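Local coordinates for protein FG41 Malonate Semialdehyde Decarboxylase (Coryneform bacterium, PDB 4LHP) that belongs to the tautomerase superfamily, whose subunits are built on a beta-alpha-beta fold and associate here as a trimer, at residues A[24-29]-A[85-90]. Sequence-based numbering, arbitrary orientation.
Sequences HDALVE and FAAITE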
loop_
_atom_site.group_PDB
_atom_site.type_symbol
_atom_site.label_atom_id
_atom_site.label_comp_id
_atom_site.label_asym_id
_atom_site.label_seq_id
_atom_site.Cartn_x
_atom_site.Cartn_y
_atom_site.Cartn_z
ATOM N N HIS A 24 9.260 14.910 -2.243
ATOM C CA HIS A 24 8.180 15.866 -2.451
ATOM C C HIS A 24 8.600 16.951 -3.435
ATOM O O HIS A 24 7.899 17.216 -4.411
ATOM C CB HIS A 24 7.737 16.521 -1.143
ATOM C CG HIS A 24 6.586 17.461 -1.316
ATOM N ND1 HIS A 24 5.364 17.055 -1.806
ATOM C CD2 HIS A 24 6.475 18.793 -1.093
ATOM C CE1 HIS A 24 4.547 18.090 -1.866
ATOM N NE2 HIS A 24 5.197 19.157 -1.436
ATOM N N ASP A 25 9.743 17.580 -3.175
ATOM C CA ASP A 25 10.224 18.665 -4.026
ATOM C C ASP A 25 10.378 18.204 -5.472
ATOM O O ASP A 25 10.094 18.957 -6.404
ATOM C CB ASP A 25 11.554 19.220 -3.507
ATOM C CG ASP A 25 11.401 19.985 -2.205
ATOM O OD1 ASP A 25 10.254 20.315 -1.834
ATOM O OD2 ASP A 25 12.431 20.264 -1.556
ATOM N N ALA A 26 10.823 16.966 -5.658
ATOM C CA ALA A 26 10.973 16.408 -6.995
ATOM C C ALA A 26 9.619 16.321 -7.696
ATOM O O ALA A 26 9.498 16.651 -8.876
ATOM C CB ALA A 26 11.628 15.034 -6.930
ATOM N N LEU A 27 8.601 15.884 -6.962
ATOM C CA LEU A 27 7.262 15.741 -7.525
ATOM C C LEU A 27 6.633 17.093 -7.862
ATOM O O LEU A 27 5.929 17.221 -8.860
ATOM C CB LEU A 27 6.356 14.962 -6.568
ATOM C CG LEU A 27 6.782 13.524 -6.261
ATOM C CD1 LEU A 27 5.799 12.876 -5.298
ATOM C CD2 LEU A 27 6.912 12.700 -7.534
ATOM N N VAL A 28 6.875 18.102 -7.031
ATOM C CA VAL A 28 6.355 19.435 -7.318
ATOM C C VAL A 28 6.981 19.950 -8.612
ATOM O O VAL A 28 6.306 20.554 -9.446
ATOM C CB VAL A 28 6.641 20.428 -6.174
ATOM C CG1 VAL A 28 6.194 21.836 -6.562
ATOM C CG2 VAL A 28 5.952 19.975 -4.892
ATOM N N GLU A 29 8.274 19.693 -8.778
ATOM C CA GLU A 29 8.993 20.130 -9.967
ATOM C C GLU A 29 8.503 19.424 -11.230
ATOM O O GLU A 29 8.237 20.070 -12.242
ATOM C CB GLU A 29 10.496 19.896 -9.791
ATOM N N PHE A 85 10.983 9.526 -11.988
ATOM C CA PHE A 85 11.951 8.560 -11.477
ATOM C C PHE A 85 13.342 9.184 -11.406
ATOM O O PHE A 85 14.050 9.040 -10.409
ATOM C CB PHE A 85 12.006 7.321 -12.373
ATOM C CG PHE A 85 10.705 6.567 -12.465
ATOM C CD1 PHE A 85 9.848 6.483 -11.381
ATOM C CD2 PHE A 85 10.350 5.932 -13.641
ATOM C CE1 PHE A 85 8.658 5.781 -11.475
ATOM C CE2 PHE A 85 9.165 5.233 -13.742
ATOM C CZ PHE A 85 8.316 5.156 -12.659
ATOM N N ALA A 86 13.725 9.878 -12.473
ATOM C CA ALA A 86 15.063 10.445 -12.577
ATOM C C ALA A 86 15.253 11.631 -11.635
ATOM O O ALA A 86 16.312 11.782 -11.029
ATOM C CB ALA A 86 15.351 10.854 -14.015
ATOM N N ALA A 87 14.232 12.471 -11.507
ATOM C CA ALA A 87 14.331 13.641 -10.642
ATOM C C ALA A 87 14.458 13.203 -9.189
ATOM O O ALA A 87 15.283 13.724 -8.438
ATOM C CB ALA A 87 13.123 14.540 -10.822
ATOM N N ILE A 88 13.632 12.237 -8.803
ATOM C CA ILE A 88 13.660 11.699 -7.450
ATOM C C ILE A 88 15.037 11.142 -7.106
ATOM O O ILE A 88 15.617 11.493 -6.082
ATOM C CB ILE A 88 12.604 10.590 -7.275
ATOM C CG1 ILE A 88 11.205 11.208 -7.202
ATOM C CG2 ILE A 88 12.883 9.774 -6.016
ATOM C CD1 ILE A 88 10.079 10.197 -7.284
ATOM N N THR A 89 15.562 10.279 -7.968
ATOM C CA THR A 89 16.816 9.591 -7.675
ATOM C C THR A 89 17.995 10.556 -7.696
ATOM O O THR A 89 18.945 10.396 -6.923
ATOM C CB THR A 89 17.061 8.424 -8.655
ATOM O OG1 THR A 89 15.840 7.701 -8.852
ATOM C CG2 THR A 89 18.112 7.475 -8.107
ATOM N N GLU A 90 17.933 11.563 -8.561
ATOM C CA GLU A 90 19.000 12.552 -8.629
ATOM C C GLU A 90 19.006 13.450 -7.392
ATOM O O GLU A 90 20.066 13.913 -6.959
ATOM C CB GLU A 90 18.893 13.389 -9.903
ATOM C CG GLU A 90 19.214 12.626 -11.154
ATOM C CD GLU A 90 19.171 13.514 -12.377
ATOM O OE1 GLU A 90 19.212 14.755 -12.209
ATOM O OE2 GLU A 90 19.085 12.982 -13.507
#
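The two long helices of the tautomerase fold, 13-31 and 78-92, meet where Ala26 faces Ala87 and Ile88. Their segment axes approach to 8.7 Å and run roughly antiparallel, at 147° between N-to-C directions. Two alanines face each other here: Ala26 CB points at the other helix and lies 4.2 Å from Ala87 CB, while Ala26 CA is 5.4 Å from Ile88 CA. Ala26 CB also touches Ile88 CG1 at 3.9 Å, so one carbon bears on two successive residues. Leu27 and Ile88 add a second point of contact, their side chains crossing at a slant with Leu27 CD2 4.0 Å from Ile88 CD1. In Ile88, CG1 stands anti to the carbonyl carbon (chi1 -74°), and the extended chain beyond it carries CD1 to the leucine. No hydrogen bond joins the segments. Both helices pack on the mixed four-stranded sheet of this beta-alpha-beta fold, where Ile88 also touches Ile104 of strand 102-109. Further round helix 78-92, Thr89 OG1 donates to Phe85 O at 2.7 Å, reaching it from the opposite face to Thr89 N. A second subunit of the trimer packs here too, Phe85 on its Ser115, Ala86 and Thr89 on its Gly119.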